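PDB 3ZLE: apical membrane antigen 1 from Toxoplasma gondii, which probably takes part in host cell invasion by sporozoites, as a surface antigen of the moving junction that pairs with a RON2 protein. Local coordinates for residues C326-I330 / Q376-T380; D225-G229 / W303-Y307; C256-V260 / I316-F320; N220-A226 / S341-L347. All coordinates share one frame; numbering follows the deposited sequence.

Interaction 1. Residues C326-I330 / Q376-T380; sequences CFAPI and QFDQT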
# COMPACT_ATOMS: atom_id res chain seq x y z
N CYS A 326 10.43 -11.32 -13.13
CA CYS A 326 11.30 -10.57 -14.02
C CYS A 326 10.56 -9.35 -14.52
O CYS A 326 9.34 -9.16 -14.22
CB CYS A 326 11.75 -11.44 -15.21
SG CYS A 326 10.34 -12.17 -16.08
N PHE A 327 11.31 -8.48 -15.18
CA PHE A 327 10.78 -7.34 -15.86
C PHE A 327 11.07 -7.46 -17.33
O PHE A 327 12.21 -7.75 -17.73
CB PHE A 327 11.46 -6.08 -15.35
CG PHE A 327 10.88 -5.58 -14.09
CD1 PHE A 327 9.67 -4.91 -14.08
CD2 PHE A 327 11.48 -5.91 -12.87
CE1 PHE A 327 9.13 -4.46 -12.90
CE2 PHE A 327 10.93 -5.47 -11.67
CZ PHE A 327 9.78 -4.75 -11.69
N ALA A 328 10.06 -7.16 -18.14
CA ALA A 328 10.28 -6.99 -19.58
C ALA A 328 10.47 -5.50 -19.91
O ALA A 328 9.52 -4.72 -19.79
CB ALA A 328 9.05 -7.53 -20.34
N PRO A 329 11.68 -5.07 -20.29
CA PRO A 329 11.76 -3.60 -20.54
C PRO A 329 11.02 -3.23 -21.83
O PRO A 329 11.28 -3.81 -22.90
CB PRO A 329 13.28 -3.33 -20.69
CG PRO A 329 13.85 -4.66 -21.12
CD PRO A 329 12.98 -5.76 -20.53
N ILE A 330 10.03 -2.35 -21.70
CA ILE A 330 9.15 -1.95 -22.79
C ILE A 330 8.97 -0.45 -22.63
O ILE A 330 8.45 -0.02 -21.65
CB ILE A 330 7.73 -2.53 -22.61
CG1 ILE A 330 7.77 -4.04 -22.33
CG2 ILE A 330 6.86 -2.16 -23.81
CD1 ILE A 330 7.29 -4.88 -23.48
N GLN A 376 21.54 -0.53 -20.38
CA GLN A 376 20.12 -0.69 -20.01
C GLN A 376 19.56 -2.02 -20.49
O GLN A 376 20.00 -2.55 -21.49
CB GLN A 376 19.27 0.47 -20.52
CG GLN A 376 19.47 1.77 -19.74
CD GLN A 376 18.64 2.93 -20.27
OE1 GLN A 376 17.62 2.73 -20.93
NE2 GLN A 376 19.07 4.16 -19.96
N PHE A 377 18.69 -2.61 -19.69
CA PHE A 377 18.04 -3.83 -20.07
C PHE A 377 17.32 -3.63 -21.39
O PHE A 377 16.67 -2.60 -21.60
CB PHE A 377 17.05 -4.28 -18.99
CG PHE A 377 17.65 -5.21 -17.99
CD1 PHE A 377 17.79 -6.56 -18.28
CD2 PHE A 377 18.17 -4.72 -16.79
CE1 PHE A 377 18.34 -7.43 -17.35
CE2 PHE A 377 18.77 -5.58 -15.86
CZ PHE A 377 18.83 -6.94 -16.14
N ASP A 378 17.44 -4.62 -22.27
CA ASP A 378 16.73 -4.60 -23.52
C ASP A 378 16.17 -5.98 -23.85
O ASP A 378 16.83 -7.00 -23.67
CB ASP A 378 17.64 -4.08 -24.63
CG ASP A 378 16.86 -3.41 -25.77
OD1 ASP A 378 15.81 -2.78 -25.50
OD2 ASP A 378 17.27 -3.57 -26.96
N GLN A 379 14.90 -6.00 -24.22
CA GLN A 379 14.22 -7.20 -24.67
C GLN A 379 13.71 -6.92 -26.07
O GLN A 379 12.90 -6.03 -26.26
CB GLN A 379 13.04 -7.50 -23.77
CG GLN A 379 12.36 -8.83 -24.07
CD GLN A 379 11.69 -9.41 -22.86
OE1 GLN A 379 12.20 -9.27 -21.77
NE2 GLN A 379 10.50 -9.96 -23.04
N THR A 380 14.14 -7.70 -27.05
CA THR A 380 13.64 -7.51 -28.42
C THR A 380 13.37 -8.84 -29.10
O THR A 380 14.01 -9.83 -28.81
CB THR A 380 14.65 -6.77 -29.29
OG1 THR A 380 15.88 -7.49 -29.27
CG2 THR A 380 14.87 -5.35 -28.79

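Interaction 2. Residues D225-G229 / W303-Y307; sequences DALFG and WANFY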
# COMPACT_ATOMS: atom_id res chain seq x y z
N ASP A 225 8.92 2.20 -17.92
CA ASP A 225 9.37 1.46 -19.10
C ASP A 225 9.68 0.03 -18.84
O ASP A 225 10.66 -0.49 -19.35
CB ASP A 225 10.56 2.15 -19.76
CG ASP A 225 10.28 3.61 -20.08
OD1 ASP A 225 9.07 3.98 -20.20
OD2 ASP A 225 11.23 4.41 -20.02
N ALA A 226 8.79 -0.64 -18.11
CA ALA A 226 8.97 -2.07 -17.83
C ALA A 226 7.67 -2.66 -17.41
O ALA A 226 6.79 -1.93 -16.97
CB ALA A 226 10.02 -2.28 -16.73
N LEU A 227 7.49 -3.96 -17.67
CA LEU A 227 6.34 -4.65 -17.20
C LEU A 227 6.75 -5.80 -16.29
O LEU A 227 7.79 -6.46 -16.53
CB LEU A 227 5.55 -5.20 -18.38
CG LEU A 227 4.89 -4.20 -19.31
CD1 LEU A 227 4.22 -4.97 -20.43
CD2 LEU A 227 3.85 -3.35 -18.56
N PHE A 228 5.93 -6.09 -15.28
CA PHE A 228 6.08 -7.31 -14.52
C PHE A 228 5.89 -8.49 -15.46
O PHE A 228 4.96 -8.49 -16.27
CB PHE A 228 5.07 -7.37 -13.37
CG PHE A 228 5.26 -6.30 -12.31
CD1 PHE A 228 6.39 -6.27 -11.54
CD2 PHE A 228 4.26 -5.40 -12.05
CE1 PHE A 228 6.54 -5.33 -10.56
CE2 PHE A 228 4.40 -4.43 -11.06
CZ PHE A 228 5.53 -4.42 -10.30
N GLY A 229 6.80 -9.47 -15.38
CA GLY A 229 6.59 -10.76 -16.07
C GLY A 229 6.94 -12.02 -15.27
O GLY A 229 7.07 -11.98 -14.05
N TRP A 303 -0.55 -6.45 -8.13
CA TRP A 303 0.29 -5.88 -9.18
C TRP A 303 -0.53 -5.51 -10.40
O TRP A 303 -1.52 -6.16 -10.67
CB TRP A 303 1.35 -6.87 -9.59
CG TRP A 303 2.17 -7.46 -8.42
CD1 TRP A 303 3.42 -7.08 -8.03
CD2 TRP A 303 1.83 -8.62 -7.62
NE1 TRP A 303 3.84 -7.86 -6.96
CE2 TRP A 303 2.87 -8.81 -6.69
CE3 TRP A 303 0.69 -9.43 -7.52
CZ2 TRP A 303 2.84 -9.82 -5.70
CZ3 TRP A 303 0.64 -10.42 -6.53
CH2 TRP A 303 1.74 -10.63 -5.66
N ALA A 304 -0.13 -4.43 -11.10
CA ALA A 304 -0.77 -4.01 -12.32
C ALA A 304 0.25 -3.65 -13.38
O ALA A 304 1.22 -2.95 -13.11
CB ALA A 304 -1.71 -2.81 -12.07
N ASN A 305 0.05 -4.16 -14.60
CA ASN A 305 0.82 -3.73 -15.74
C ASN A 305 0.05 -2.71 -16.55
O ASN A 305 -1.10 -2.99 -16.97
CB ASN A 305 1.19 -4.92 -16.61
CG ASN A 305 2.41 -5.63 -16.11
OD1 ASN A 305 3.21 -5.05 -15.35
ND2 ASN A 305 2.59 -6.86 -16.53
N PHE A 306 0.64 -1.54 -16.77
CA PHE A 306 0.02 -0.53 -17.62
C PHE A 306 0.72 -0.44 -18.99
O PHE A 306 1.90 -0.08 -19.08
CB PHE A 306 0.06 0.83 -16.95
CG PHE A 306 -0.43 1.94 -17.84
CD1 PHE A 306 -1.78 2.23 -17.95
CD2 PHE A 306 0.46 2.62 -18.66
CE1 PHE A 306 -2.21 3.28 -18.72
CE2 PHE A 306 0.02 3.65 -19.48
CZ PHE A 306 -1.30 4.01 -19.49
N TYR A 307 0.01 -0.80 -20.06
CA TYR A 307 0.65 -0.76 -21.38
C TYR A 307 -0.28 -0.44 -22.52
O TYR A 307 -1.50 -0.42 -22.36
CB TYR A 307 1.41 -2.07 -21.66
CG TYR A 307 0.51 -3.27 -21.70
CD1 TYR A 307 0.01 -3.83 -20.54
CD2 TYR A 307 0.06 -3.79 -22.91
CE1 TYR A 307 -0.83 -4.93 -20.58
CE2 TYR A 307 -0.76 -4.88 -22.97
CZ TYR A 307 -1.20 -5.46 -21.80
OH TYR A 307 -2.03 -6.54 -21.86

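Interaction 3. Residues C256-V260 / I316-F320; sequences CWKRV and ICAIF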
# COMPACT_ATOMS: atom_id res chain seq x y z
N CYS A 256 -4.80 3.66 -13.59
CA CYS A 256 -4.36 2.29 -13.35
C CYS A 256 -3.77 2.13 -11.95
O CYS A 256 -4.03 1.15 -11.27
CB CYS A 256 -3.36 1.83 -14.42
SG CYS A 256 -2.85 0.10 -14.30
N TRP A 257 -3.00 3.11 -11.52
CA TRP A 257 -2.37 3.08 -10.22
C TRP A 257 -3.41 3.06 -9.08
O TRP A 257 -3.29 2.31 -8.13
CB TRP A 257 -1.41 4.27 -10.09
CG TRP A 257 -0.90 4.51 -8.68
CD1 TRP A 257 0.03 3.77 -8.02
CD2 TRP A 257 -1.33 5.54 -7.77
NE1 TRP A 257 0.23 4.29 -6.74
CE2 TRP A 257 -0.59 5.38 -6.57
CE3 TRP A 257 -2.21 6.62 -7.88
CZ2 TRP A 257 -0.74 6.23 -5.45
CZ3 TRP A 257 -2.36 7.49 -6.76
CH2 TRP A 257 -1.57 7.32 -5.60
N LYS A 258 -4.47 3.83 -9.24
CA LYS A 258 -5.58 3.83 -8.30
C LYS A 258 -6.40 2.55 -8.32
O LYS A 258 -6.94 2.13 -7.30
CB LYS A 258 -6.48 4.99 -8.58
CG LYS A 258 -5.99 6.25 -7.95
CD LYS A 258 -6.85 7.44 -8.33
CE LYS A 258 -6.33 8.65 -7.62
NZ LYS A 258 -6.95 9.91 -8.06
N ARG A 259 -6.49 1.94 -9.50
CA ARG A 259 -7.36 0.81 -9.70
C ARG A 259 -6.82 -0.42 -9.01
O ARG A 259 -7.59 -1.21 -8.48
CB ARG A 259 -7.50 0.54 -11.19
CG ARG A 259 -8.53 -0.52 -11.54
CD ARG A 259 -9.42 -0.02 -12.69
NE ARG A 259 -8.93 -0.41 -13.99
CZ ARG A 259 -9.12 0.30 -15.12
NH1 ARG A 259 -9.69 1.49 -15.07
NH2 ARG A 259 -8.74 -0.18 -16.28
N VAL A 260 -5.52 -0.66 -9.14
CA VAL A 260 -4.94 -1.83 -8.56
C VAL A 260 -5.12 -1.84 -7.04
O VAL A 260 -5.41 -2.88 -6.45
CB VAL A 260 -3.47 -1.93 -8.98
CG1 VAL A 260 -2.64 -0.77 -8.44
CG2 VAL A 260 -2.88 -3.26 -8.69
N ILE A 316 -4.14 -0.39 -21.51
CA ILE A 316 -4.73 -1.45 -20.69
C ILE A 316 -4.12 -1.38 -19.27
O ILE A 316 -2.92 -1.25 -19.13
CB ILE A 316 -4.37 -2.81 -21.33
CG1 ILE A 316 -4.88 -2.87 -22.78
CG2 ILE A 316 -4.92 -3.99 -20.54
CD1 ILE A 316 -6.34 -2.45 -22.94
N CYS A 317 -4.96 -1.49 -18.23
CA CYS A 317 -4.51 -1.81 -16.87
C CYS A 317 -4.75 -3.29 -16.58
O CYS A 317 -5.89 -3.70 -16.32
CB CYS A 317 -5.31 -1.01 -15.89
SG CYS A 317 -4.67 -1.05 -14.21
N ALA A 318 -3.71 -4.09 -16.70
CA ALA A 318 -3.82 -5.56 -16.50
C ALA A 318 -3.40 -5.92 -15.10
O ALA A 318 -2.20 -5.98 -14.79
CB ALA A 318 -2.97 -6.31 -17.52
N ILE A 319 -4.38 -6.17 -14.26
CA ILE A 319 -4.13 -6.47 -12.87
C ILE A 319 -4.01 -7.98 -12.63
O ILE A 319 -4.87 -8.76 -13.01
CB ILE A 319 -5.25 -5.93 -12.02
CG1 ILE A 319 -5.19 -4.40 -12.00
CG2 ILE A 319 -5.26 -6.60 -10.66
CD1 ILE A 319 -6.49 -3.77 -11.56
N PHE A 320 -2.96 -8.39 -11.96
CA PHE A 320 -2.74 -9.82 -11.83
C PHE A 320 -2.40 -10.19 -10.41
O PHE A 320 -2.11 -9.32 -9.59
CB PHE A 320 -1.66 -10.29 -12.80
CG PHE A 320 -0.30 -9.68 -12.54
CD1 PHE A 320 0.05 -8.44 -13.09
CD2 PHE A 320 0.68 -10.40 -11.84
CE1 PHE A 320 1.31 -7.92 -12.93
CE2 PHE A 320 1.93 -9.85 -11.62
CZ PHE A 320 2.24 -8.60 -12.14
O HOH W 1 -8.26 -3.09 -15.57

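Interaction 4. Residues N220-A226 / S341-L347; sequences NDAVKDA and SSTEVNL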
# COMPACT_ATOMS: atom_id res chain seq x y z
N ASN A 220 8.19 0.61 -3.24
CA ASN A 220 7.75 1.97 -2.99
C ASN A 220 7.37 2.76 -4.19
O ASN A 220 6.58 3.68 -4.06
CB ASN A 220 8.80 2.73 -2.23
CG ASN A 220 9.36 1.93 -1.12
OD1 ASN A 220 8.61 1.43 -0.27
ND2 ASN A 220 10.67 1.75 -1.13
N ASP A 221 7.88 2.38 -5.37
CA ASP A 221 7.68 3.16 -6.59
C ASP A 221 7.22 2.35 -7.80
O ASP A 221 7.43 1.13 -7.87
CB ASP A 221 8.96 3.94 -6.93
CG ASP A 221 9.47 4.75 -5.76
OD1 ASP A 221 8.81 5.74 -5.40
OD2 ASP A 221 10.54 4.40 -5.20
N ALA A 222 6.54 3.02 -8.72
CA ALA A 222 6.19 2.46 -10.03
C ALA A 222 7.47 2.26 -10.80
O ALA A 222 8.47 2.86 -10.49
CB ALA A 222 5.27 3.43 -10.78
N VAL A 223 7.48 1.30 -11.73
CA VAL A 223 8.68 1.09 -12.46
C VAL A 223 8.42 1.56 -13.90
O VAL A 223 7.47 1.10 -14.53
CB VAL A 223 9.11 -0.39 -12.42
CG1 VAL A 223 10.40 -0.58 -13.19
CG2 VAL A 223 9.29 -0.85 -10.97
N LYS A 224 9.19 2.52 -14.38
CA LYS A 224 8.95 3.08 -15.71
C LYS A 224 9.62 2.29 -16.81
O LYS A 224 10.68 1.64 -16.61
CB LYS A 224 9.23 4.61 -15.79
CG LYS A 224 10.67 5.04 -16.01
CD LYS A 224 10.87 6.57 -15.84
CE LYS A 224 12.21 6.87 -15.16
NZ LYS A 224 12.62 8.33 -15.06
N ASP A 225 8.92 2.20 -17.92
CA ASP A 225 9.37 1.46 -19.10
C ASP A 225 9.68 0.03 -18.84
O ASP A 225 10.66 -0.49 -19.35
CB ASP A 225 10.56 2.15 -19.76
CG ASP A 225 10.28 3.61 -20.08
OD1 ASP A 225 9.07 3.98 -20.20
OD2 ASP A 225 11.23 4.41 -20.02
N ALA A 226 8.79 -0.64 -18.11
CA ALA A 226 8.97 -2.07 -17.83
C ALA A 226 7.67 -2.66 -17.41
O ALA A 226 6.79 -1.93 -16.97
CB ALA A 226 10.02 -2.28 -16.73
N SER A 341 3.88 4.11 -4.64
CA SER A 341 3.47 5.41 -5.19
C SER A 341 3.28 5.35 -6.69
O SER A 341 3.62 4.39 -7.32
CB SER A 341 4.53 6.47 -4.89
OG SER A 341 3.92 7.77 -4.88
N SER A 342 2.88 6.46 -7.29
CA SER A 342 2.88 6.55 -8.73
C SER A 342 4.18 7.20 -9.21
O SER A 342 4.42 7.24 -10.39
CB SER A 342 1.68 7.37 -9.25
OG SER A 342 1.72 8.68 -8.72
N THR A 343 5.01 7.68 -8.28
CA THR A 343 6.30 8.22 -8.68
C THR A 343 7.07 7.07 -9.32
O THR A 343 6.88 5.93 -8.93
CB THR A 343 7.09 8.80 -7.50
OG1 THR A 343 7.19 7.83 -6.44
CG2 THR A 343 6.43 10.06 -7.00
N GLU A 344 7.84 7.34 -10.37
CA GLU A 344 8.46 6.28 -11.18
C GLU A 344 9.99 6.17 -11.08
O GLU A 344 10.68 7.20 -11.08
CB GLU A 344 8.06 6.46 -12.66
CG GLU A 344 6.54 6.45 -12.90
CD GLU A 344 6.19 6.80 -14.34
OE1 GLU A 344 7.12 7.07 -15.14
OE2 GLU A 344 5.01 6.91 -14.62
N VAL A 345 10.52 4.94 -10.95
CA VAL A 345 11.94 4.76 -10.92
C VAL A 345 12.34 3.91 -12.13
O VAL A 345 11.53 3.15 -12.66
CB VAL A 345 12.42 4.03 -9.64
CG1 VAL A 345 12.23 4.83 -8.39
CG2 VAL A 345 11.93 2.60 -9.59
N ASN A 346 13.60 3.97 -12.49
CA ASN A 346 14.10 3.06 -13.48
C ASN A 346 14.43 1.67 -12.98
O ASN A 346 14.70 1.45 -11.79
CB ASN A 346 15.30 3.68 -14.17
CG ASN A 346 14.89 4.71 -15.20
OD1 ASN A 346 13.94 4.49 -15.96
ND2 ASN A 346 15.50 5.88 -15.14
N LEU A 347 14.50 0.75 -13.94
CA LEU A 347 15.10 -0.55 -13.72
C LEU A 347 16.53 -0.29 -13.36
O LEU A 347 17.10 0.71 -13.78
CB LEU A 347 15.05 -1.38 -15.02
CG LEU A 347 13.67 -1.85 -15.48
CD1 LEU A 347 13.77 -2.64 -16.78
CD2 LEU A 347 13.01 -2.70 -14.37
O HOH W 2 10.57 9.27 -13.09
O HOH W 3 13.53 1.76 -16.72

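Interaction 1. Residues C326-I330 / Q376-T380
The flat carboxamide of Gln379 has CB of Ala328 standing obliquely above its plane, 3.9 Å from both OE1 and NE2 of Gln379. OE1 of Gln379 also approaches CA of Ala328, at 3.7 Å. NE2 finds its hydrogen-bond acceptor outside the pair of strands, in the carbonyl oxygen of Cys236, which fixes the amide. The ring of Phe377 leads away from the opposite strand; Trp9 stacks on it and Phe15 meets it edge-to-face, leaving the Phe377 CB to touch CG of Pro329, at 3.9 Å. Pro329 is the wedge between these two side chains. Its ring packs directly on the backbone of 377-379, with CG 3.5 Å from O of Phe377, and its CD meets CB of Gln379 at 3.7 Å. Proline suits this place: it has no N-H to leave unpaired on this outward side, while Ala328 pairs with Leu227 and Ile330 with Asp225. Gln379 starts with CG opposite its own nitrogen (chi1 -174°) and runs extended, which carries the amide across Pro329 at about a right angle to reach Ala328. The short strand axes run at 81°, 6.0 Å apart. Strand 326-330 is an edge strand beside 226-232, tied to 235-238 by the Cys236–Cys326 disulfide; strand 376-383 is the edge of the disulfide-rich C-terminal sheet, so two sheet edges meet here nearly at right angles.

Interaction 2. Residues D225-G229 / W303-Y307
ND2 of Asn305 donates to two backbone carbonyls, that of Phe228 across the contact and that of Phe239 on a neighbouring part of the chain. The bond to O of Phe228 is 2.9 Å long and fairly straight, lies close to the amide plane of Asn305 and uses a lone pair of the carbonyl. OD1 of the same side chain accepts from N of Phe228, also at 2.9 Å but more bent, with the donor tilted from the carbonyl plane. The amide thus bonds both the N-H and the C=O of Phe228, whose backbone also pairs with Phe239. CG of Asn305 lies opposite the carbonyl carbon (chi1 -83°), which turns the amide toward Phe228. Asparagine suits this buried place because it offers donor and acceptor side by side on a short stem. Strand 226-232 belongs to a three-stranded antiparallel sheet and strand 303-308 to a four-stranded one, consistent with a PAN-type module of the ectodomain; their segments run at 139° with axes 6.7 Å apart. Phe228 and Trp303 form a T-shaped pair, the pyrrole edge of the indole pointing at the phenyl face with planes at 78°. CD1 of Trp303 comes 4.1 Å from CZ of Phe228, while NE1 of Trp303 is engaged by the carbonyl of Phe22. Leu227 covers the amide stem, its CD2 3.6 Å from CG of Asn305, and extends toward CB of Tyr307.

Interaction 3. Residues C256-V260 / I316-F320
Helix 253-262 and strand 315-320 run nearly the same way where they meet: the short axes are 9.1 Å apart and their N-to-C directions differ by 25°. The backbones come nearest at Cys256 and Cys317, whose CA atoms are 5.4 Å apart, a separation that suits the disulfide joining them. In both cysteines SG stands opposite the backbone nitrogen (chi1 -175° in Cys256), which points each sulfur at the other segment, and the bridge turns through a chi3 of 74°. The Arg259 chain, bent at chi2 and chi3, brings its guanidinium obliquely past CB of Cys317. Its NH2 passes 3.6 Å from that CB, then gives a hydrogen bond to a water at 3.0 Å, and that water donates to O of Cys317 at 2.6 Å. NH1 forms a salt bridge with Glu255 and NH2 donates to the carbonyl of Gln249. A long, forked side chain is what this partly exposed position calls for, since its aliphatic stem stays apolar while its end links helix, strand and solvent. Ile319 fills the notch beside that stem, with CD1 3.8 Å from CG of Arg259 and 3.9 Å from CA of Val260. Beta-branched Val260 offers CG2 to CG1 of Ile319. A helix tied by a disulfide to an inner strand of an antiparallel sheet is consistent with the PAN module of AMA1. Here Cys256, Val260 and Ile319 also touch Ala304 on strand 303-308, and Arg259 reaches over edge strand 246-249.

Interaction 4. Residues N220-A226 / S341-L347
Val223 and Ala226 close on Leu347 in the tightly packed half of this contact: CD2 of Leu347 is 3.6 Å from CG1 of Val223, and CB of Ala226 nestles against both leucine methyls. CG of Leu347 stands beside its own nitrogen (chi1 -69°), which swings the branched end inward, where Phe327 and Pro329 also meet it. Across the backbone, Ala222 suits a narrow place, its small CB lying 3.9 Å from CG of Glu344 and backed by Val334 and Tyr336. The two chains pair through two parallel bridges, Ala222 with Glu344 and Val223 with Val345, which make up a two-stranded sheet. N of Val345 donates to O of Ala222 at 3.0 Å, and N of Lys224 donates to O of Val345; earlier, where the chain is still loop, N of Ser341 gives O of Asn220 an almost straight bond (176°). The chain of 220-226 then turns a corner at Lys224 and Asp225 and enters strand 226-232, in another sheet. The remaining side is looser and wetter. Asp221 takes the hydroxyl of Thr343 on the anti side of its carboxylate, with OD1 to OG1 2.8 Å. Lys224 crosses Glu344 at about a right angle and Asn346 at a slant, its CE 3.0 Å from OD1 of Asn346, but NZ of Lys224 stays 5.6 Å from OE1 of Glu344, whose OE2 pairs with Lys253 instead. One water joins NZ of Lys224 to O of Glu344; another donates to O of Lys224 and OD1 of Asn346 while accepting from N of Leu347.

Interactions 2 and 3 are the buried pair, and they share a sheet: strands 303-308 and 315-320 are neighbours in it, with the helix of interaction 3 on one face and strand 226-232 of interaction 2 facing the other. The first is held by side-chain amide hydrogen bonds and aromatic packing, the second covalently by sulfur. Interactions 1 and 4 are only partly buried. Interaction 1 is apolar packing at a sheet edge, whereas interaction 4 relies on backbone bonds and water. Residues 225-226 belong to both interactions 2 and 4, and Phe327 of interaction 1 packs on Phe228, Ala226 and Leu347, so these three contacts border one aromatic core.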